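Local structure of GTP cyclohydrolase 1 type 2 homolog (Escherichia coli, Escherichia coli O157:H7, 1NMO) at the interface of chains A and B. The protein binds a dinuclear metal centre, forms a toroidal homohexamer, and may take part in degrading radiation-damaged nucleotides. Numbering follows the deposited sequence. Chains: chain A/B, Hypothetical protein ybgI.

Contact 1: the interface of chains A and B. Residues chain A 45-47, 78, 82; chain B 180, 201-202, 205-206.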
loop_
_atom_site.group_PDB
_atom_site.type_symbol
_atom_site.label_atom_id
_atom_site.label_comp_id
_atom_site.label_asym_id
_atom_site.label_seq_id
_atom_site.Cartn_x
_atom_site.Cartn_y
_atom_site.Cartn_z
ATOM N N SER A 45 24.423 20.492 -0.756
ATOM C CA SER A 45 24.197 19.393 -1.654
ATOM C C SER A 45 24.026 19.908 -3.069
ATOM O O SER A 45 23.798 21.081 -3.285
ATOM C CB SER A 45 22.891 18.684 -1.260
ATOM O OG SER A 45 21.842 19.691 -1.341
ATOM N N GLN A 46 24.113 19.012 -4.053
ATOM C CA GLN A 46 23.918 19.448 -5.428
ATOM C C GLN A 46 22.544 20.089 -5.534
ATOM O O GLN A 46 22.363 21.049 -6.270
ATOM C CB GLN A 46 23.886 18.241 -6.342
ATOM C CG GLN A 46 23.885 18.650 -7.840
ATOM C CD GLN A 46 25.210 19.259 -8.171
ATOM O OE1 GLN A 46 26.255 18.643 -7.848
ATOM N NE2 GLN A 46 25.219 20.458 -8.782
ATOM N N ALA A 47 21.548 19.555 -4.815
ATOM C CA ALA A 47 20.190 20.086 -4.918
ATOM C C ALA A 47 20.069 21.537 -4.493
ATOM O O ALA A 47 19.340 22.275 -5.116
ATOM C CB ALA A 47 19.198 19.188 -4.129
HETATM N N MSE A 78 30.760 13.403 -7.073
HETATM C CA MSE A 78 29.963 14.485 -6.485
HETATM C C MSE A 78 30.729 15.804 -6.233
HETATM O O MSE A 78 30.182 16.915 -6.409
HETATM C CB MSE A 78 29.380 14.020 -5.141
HETATM C CG MSE A 78 28.325 13.022 -5.184
HETATM SE SE MSE A 78 28.392 12.206 -3.392
HETATM C CE MSE A 78 27.537 13.769 -2.404
ATOM N N ARG A 82 29.689 19.515 -7.646
ATOM C CA ARG A 82 29.370 20.578 -6.751
ATOM C C ARG A 82 30.267 21.785 -6.922
ATOM O O ARG A 82 29.817 22.933 -6.873
ATOM C CB ARG A 82 29.489 20.045 -5.356
ATOM C CG ARG A 82 28.477 19.109 -4.991
ATOM C CD ARG A 82 28.916 18.387 -3.660
ATOM N NE ARG A 82 27.729 17.614 -3.250
ATOM C CZ ARG A 82 27.434 17.280 -2.018
ATOM N NH1 ARG A 82 28.245 17.614 -1.034
ATOM N NH2 ARG A 82 26.274 16.667 -1.778
ATOM N N ASP B 180 30.083 5.923 -0.704
ATOM C CA ASP B 180 30.847 6.531 -1.827
ATOM C C ASP B 180 31.836 5.549 -2.489
ATOM O O ASP B 180 32.044 5.569 -3.695
ATOM C CB ASP B 180 31.656 7.752 -1.319
ATOM C CG ASP B 180 30.750 8.885 -0.928
ATOM O OD1 ASP B 180 29.578 8.802 -1.403
ATOM O OD2 ASP B 180 31.195 9.787 -0.164
ATOM N N HIS B 201 22.710 12.261 0.621
ATOM C CA HIS B 201 23.147 12.988 -0.579
ATOM C C HIS B 201 24.013 12.060 -1.398
ATOM O O HIS B 201 24.009 12.095 -2.644
ATOM C CB HIS B 201 23.982 14.208 -0.185
ATOM C CG HIS B 201 23.355 15.065 0.872
ATOM N ND1 HIS B 201 22.251 15.857 0.631
ATOM C CD2 HIS B 201 23.640 15.207 2.191
ATOM C CE1 HIS B 201 21.875 16.452 1.759
ATOM N NE2 HIS B 201 22.705 16.071 2.719
ATOM N N SER B 202 24.806 11.225 -0.726
ATOM C CA SER B 202 25.617 10.275 -1.471
ATOM C C SER B 202 24.688 9.386 -2.349
ATOM O O SER B 202 24.960 9.175 -3.549
ATOM C CB SER B 202 26.445 9.431 -0.502
ATOM O OG SER B 202 27.534 10.185 0.010
ATOM N N GLU B 205 22.908 11.757 -5.270
ATOM C CA GLU B 205 23.860 12.318 -6.196
ATOM C C GLU B 205 24.686 11.334 -6.988
ATOM O O GLU B 205 25.406 11.721 -7.930
ATOM C CB GLU B 205 24.786 13.248 -5.424
ATOM C CG GLU B 205 24.075 14.580 -5.099
ATOM C CD GLU B 205 24.930 15.607 -4.379
ATOM O OE1 GLU B 205 26.164 15.734 -4.621
ATOM O OE2 GLU B 205 24.335 16.332 -3.553
ATOM N N GLN B 206 24.662 10.076 -6.591
ATOM C CA GLN B 206 25.435 9.107 -7.304
ATOM C C GLN B 206 24.547 8.052 -7.950
ATOM O O GLN B 206 25.052 7.106 -8.577
ATOM C CB GLN B 206 26.439 8.491 -6.359
ATOM C CG GLN B 206 27.709 9.245 -6.265
ATOM C CD GLN B 206 28.393 8.893 -4.987
ATOM O OE1 GLN B 206 27.734 8.428 -4.025
ATOM N NE2 GLN B 206 29.697 9.127 -4.924
HETATM O O HOH W 1 21.517 16.607 -3.957
#
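The carboxylate of B:Glu205 is the centre of this mixed patch in the two-fold interface of chains A and B, where a salt bridge lies beside a selenomethionine. A:Arg82 grips the carboxylate side-on with two nitrogens, in that salt bridge. NE gives a hydrogen bond to OE1 of B:Glu205 (2.8 Å), on the syn lone pair. NH2 of A:Arg82 gives a straighter one to OE2 of B:Glu205 (2.7 Å, 166° at H). The two flat groups are not coplanar: their planes stand 53° apart. NH2 of A:Arg82 meets OE2 from above the carboxylate plane, while OE2 stays close to the guanidinium plane. The same oxygen accepts the backbone N of A:Gln46 (2.7 Å), also from above the plane. A water joins B:Glu205 OE2 to the backbone N of A:Ala47. These two amides belong to the first turn of helix 46-54, whose N-terminal end would favour a charged carboxylate.

A:Met78, the selenomethionine, buries the most surface here. Its side chain crosses that of B:Glu205 at about a right angle. The chain bends at chi3 (74°), which sets CE 3.3 Å from OE1 of B:Glu205. CE also lies over one face of the A:Arg82 guanidinium, towards its rim. SE rests against the amide of B:Gln206, 3.7 Å from CD. Beside it, B:Ser202 OG donates to B:Asp180 OD1 (2.8 Å) within chain B. On the other flank, CB of A:Ser45 packs against ND1 of B:His201.

B:Glu205 reaches out as an extended chain beyond CG. It lies near the C-terminal end of helix 197-206 of chain B. That helix end meets the starts of helices 46-54 and 78-88 of chain A.

Contact 2: the interface of chains A and B. Residues chain A 42-43, 45, 64, 194, 215-216, 245-247; chain B 195-197, 200-201, 204.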
loop_
_atom_site.group_PDB
_atom_site.type_symbol
_atom_site.label_atom_id
_atom_site.label_comp_id
_atom_site.label_asym_id
_atom_site.label_seq_id
_atom_site.Cartn_x
_atom_site.Cartn_y
_atom_site.Cartn_z
ATOM N N VAL A 42 20.619 23.648 5.093
ATOM C CA VAL A 42 21.440 22.859 6.053
ATOM C C VAL A 42 22.815 22.373 5.440
ATOM O O VAL A 42 23.877 22.475 6.058
ATOM C CB VAL A 42 20.582 21.626 6.478
ATOM C CG1 VAL A 42 21.400 20.659 7.347
ATOM C CG2 VAL A 42 19.291 22.096 7.213
ATOM N N THR A 43 22.778 21.921 4.181
ATOM C CA THR A 43 23.929 21.300 3.541
ATOM C C THR A 43 24.110 21.702 2.129
ATOM O O THR A 43 23.127 21.818 1.414
ATOM C CB THR A 43 23.737 19.767 3.620
ATOM O OG1 THR A 43 23.649 19.425 5.012
ATOM C CG2 THR A 43 24.894 18.944 2.943
ATOM N N SER A 45 24.423 20.492 -0.756
ATOM C CA SER A 45 24.197 19.393 -1.654
ATOM C C SER A 45 24.026 19.908 -3.069
ATOM O O SER A 45 23.798 21.081 -3.285
ATOM C CB SER A 45 22.891 18.684 -1.260
ATOM O OG SER A 45 21.842 19.691 -1.341
ATOM N N HIS A 64 26.571 22.542 6.840
ATOM C CA HIS A 64 27.510 21.496 6.392
ATOM C C HIS A 64 28.087 21.771 4.983
ATOM O O HIS A 64 27.460 21.500 3.937
ATOM C CB HIS A 64 26.831 20.133 6.323
ATOM C CG HIS A 64 26.266 19.653 7.615
ATOM N ND1 HIS A 64 24.912 19.646 7.871
ATOM C CD2 HIS A 64 26.866 19.143 8.718
ATOM C CE1 HIS A 64 24.701 19.141 9.068
ATOM N NE2 HIS A 64 25.865 18.826 9.602
ATOM N N GLU A 194 20.563 11.831 15.566
ATOM C CA GLU A 194 20.750 10.457 15.136
ATOM C C GLU A 194 20.800 9.509 16.324
ATOM O O GLU A 194 20.785 9.941 17.490
ATOM C CB GLU A 194 22.056 10.357 14.365
ATOM C CG GLU A 194 22.308 11.444 13.417
ATOM C CD GLU A 194 23.382 11.033 12.419
ATOM O OE1 GLU A 194 23.948 9.939 12.664
ATOM O OE2 GLU A 194 23.668 11.774 11.400
ATOM N N HIS A 215 18.587 14.081 11.967
ATOM C CA HIS A 215 19.736 14.979 11.835
ATOM C C HIS A 215 19.384 16.276 11.126
ATOM O O HIS A 215 19.612 17.422 11.637
ATOM C CB HIS A 215 20.880 14.328 11.068
ATOM C CG HIS A 215 22.155 15.090 11.198
ATOM N ND1 HIS A 215 23.360 14.498 11.539
ATOM C CD2 HIS A 215 22.432 16.391 10.968
ATOM C CE1 HIS A 215 24.330 15.398 11.491
ATOM N NE2 HIS A 215 23.789 16.558 11.150
ATOM N N HIS A 216 18.920 16.112 9.894
ATOM C CA HIS A 216 18.459 17.295 9.136
ATOM C C HIS A 216 17.295 18.058 9.849
ATOM O O HIS A 216 17.286 19.317 9.903
ATOM C CB HIS A 216 17.942 16.870 7.791
ATOM C CG HIS A 216 17.361 17.997 7.011
ATOM N ND1 HIS A 216 18.105 18.740 6.099
ATOM C CD2 HIS A 216 16.095 18.486 6.969
ATOM C CE1 HIS A 216 17.313 19.635 5.526
ATOM N NE2 HIS A 216 16.090 19.500 6.033
ATOM N N ASN A 245 15.626 15.833 3.982
ATOM C CA ASN A 245 16.584 14.744 4.093
ATOM C C ASN A 245 15.950 13.921 5.259
ATOM O O ASN A 245 15.621 14.502 6.322
ATOM C CB ASN A 245 17.956 15.344 4.442
ATOM C CG ASN A 245 19.049 14.266 4.655
ATOM O OD1 ASN A 245 18.736 13.108 5.052
ATOM N ND2 ASN A 245 20.331 14.642 4.434
ATOM N N PRO A 246 15.705 12.584 5.089
ATOM C CA PRO A 246 15.080 11.857 6.235
ATOM C C PRO A 246 15.964 11.491 7.387
ATOM O O PRO A 246 15.464 11.204 8.524
ATOM C CB PRO A 246 14.491 10.595 5.603
ATOM C CG PRO A 246 15.417 10.365 4.401
ATOM C CD PRO A 246 15.555 11.836 3.847
ATOM N N ALA A 247 17.271 11.558 7.153
ATOM C CA ALA A 247 18.218 11.166 8.167
ATOM C C ALA A 247 18.393 12.217 9.289
ATOM O O ALA A 247 18.792 11.786 10.399
ATOM C CB ALA A 247 19.601 10.845 7.483
ATOM O OXT ALA A 247 18.142 13.442 9.028
ATOM N N VAL B 195 22.281 5.018 9.369
ATOM C CA VAL B 195 22.313 6.129 8.392
ATOM C C VAL B 195 22.879 7.417 9.004
ATOM O O VAL B 195 22.979 7.548 10.231
ATOM C CB VAL B 195 20.906 6.437 7.781
ATOM C CG1 VAL B 195 20.077 7.228 8.746
ATOM C CG2 VAL B 195 21.070 7.280 6.533
ATOM N N SER B 196 23.342 8.345 8.161
ATOM C CA SER B 196 23.861 9.638 8.635
ATOM C C SER B 196 23.314 10.715 7.709
ATOM O O SER B 196 22.838 10.425 6.587
ATOM C CB SER B 196 25.400 9.728 8.573
ATOM O OG SER B 196 25.982 8.969 9.603
ATOM N N GLU B 197 23.412 11.954 8.127
ATOM C CA GLU B 197 22.910 13.033 7.261
ATOM C C GLU B 197 23.529 13.014 5.872
ATOM O O GLU B 197 22.805 13.165 4.939
ATOM C CB GLU B 197 23.190 14.408 7.872
ATOM C CG GLU B 197 22.448 15.619 7.188
ATOM C CD GLU B 197 23.236 16.257 6.111
ATOM O OE1 GLU B 197 24.443 15.926 6.005
ATOM O OE2 GLU B 197 22.661 17.088 5.362
ATOM N N ILE B 200 22.531 10.329 2.719
ATOM C CA ILE B 200 21.402 10.534 1.809
ATOM C C ILE B 200 21.824 11.262 0.542
ATOM O O ILE B 200 21.337 10.921 -0.512
ATOM C CB ILE B 200 20.272 11.324 2.550
ATOM C CG1 ILE B 200 19.724 10.463 3.679
ATOM C CG2 ILE B 200 19.188 11.788 1.569
ATOM C CD1 ILE B 200 19.234 9.103 3.112
ATOM N N HIS B 201 22.710 12.261 0.621
ATOM C CA HIS B 201 23.147 12.988 -0.579
ATOM C C HIS B 201 24.013 12.060 -1.398
ATOM O O HIS B 201 24.009 12.095 -2.644
ATOM C CB HIS B 201 23.982 14.208 -0.185
ATOM C CG HIS B 201 23.355 15.065 0.872
ATOM N ND1 HIS B 201 22.251 15.857 0.631
ATOM C CD2 HIS B 201 23.640 15.207 2.191
ATOM C CE1 HIS B 201 21.875 16.452 1.759
ATOM N NE2 HIS B 201 22.705 16.071 2.719
ATOM N N ARG B 204 21.549 10.013 -3.536
ATOM C CA ARG B 204 20.868 10.740 -4.608
ATOM C C ARG B 204 21.776 11.214 -5.671
ATOM O O ARG B 204 21.440 11.123 -6.829
ATOM C CB ARG B 204 20.120 11.992 -4.052
ATOM C CG ARG B 204 18.838 11.689 -3.253
ATOM C CD ARG B 204 18.341 12.958 -2.507
ATOM N NE ARG B 204 17.178 12.712 -1.623
ATOM C CZ ARG B 204 16.911 13.503 -0.573
ATOM N NH1 ARG B 204 17.726 14.524 -0.340
ATOM N NH2 ARG B 204 15.876 13.274 0.224
HETATM O O HOH W 2 20.284 17.615 4.587
HETATM O O HOH W 3 23.821 7.073 12.783
#
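B:Glu197, the first residue of helix 197-206, buries the most surface in this patch and enters beside the metal-binding histidines of chain A. Its CG is anti to the backbone N (chi1 -168°), and the chain bends at chi2 (-92°). CB sits over the centre of the A:His215 ring face, 3.6 Å from the centroid, in a CH-pi contact. The bend then carries the carboxylate towards A:Thr43, tip to tip. A:Thr43 OG1 donates to OE2 of B:Glu197 (2.6 Å) from above the carboxylate plane. B:His201 NE2 donates to the same OE2 from within chain B, nearly straight (173° at H) and in its own ring plane. Water 2 also meets this oxygen and links it to A:His216 ND1 and A:Asn245 ND2. So many donors would favour a charged carboxylate.

A:Asn245 is the second main residue. Its CG is anti to the backbone N, and its amide stands almost perpendicular to the B:His201 ring. ND2 donates to the backbone O of B:Glu197 (2.9 Å), in the carbonyl plane and on a lone pair. OD1 accepts the backbone N of A:Ala247. Together with the ND2 bond this should fix the amide's rotation, and it may steady the C-terminal tail. The side-chain amide of A:Asn245 crosses B:Ile200 obliquely. The methyl of A:Ala247 packs against B:Ile200 CG1 and the B:Val195 methyls.

A:Glu194 works in the second shell of the metal site. Its OE2 accepts ND1 of A:His215 (2.7 Å), lying close to that ring's plane. This should fix the ring and leave NE2 for metal. The backbone N of B:Glu197 gives a longer bond to that same OE2 (3.3 Å). Water 3 bridges A:Glu194 OE1 and the backbone O of B:Val195, at 2.9 Å and 2.7 Å.

Contact 1 and contact 2 lie side by side, with the centres of their C-alpha atoms about 11 Å apart. A:Ser45 and B:His201 belong to both. Helix 197-206 of chain B runs through the two: its start serves contact 2 and its end contact 1. One side of the helix thus meets chain A from its first turn to its last. Contact 2 borders the metal ligands, so pairing of the chains probably shapes the surroundings of the metal site. Contact 1 secures the far end of the helix. The two-fold axis repeats both with chains exchanged. The hexamer is a ring of three dimers; A/B may be one.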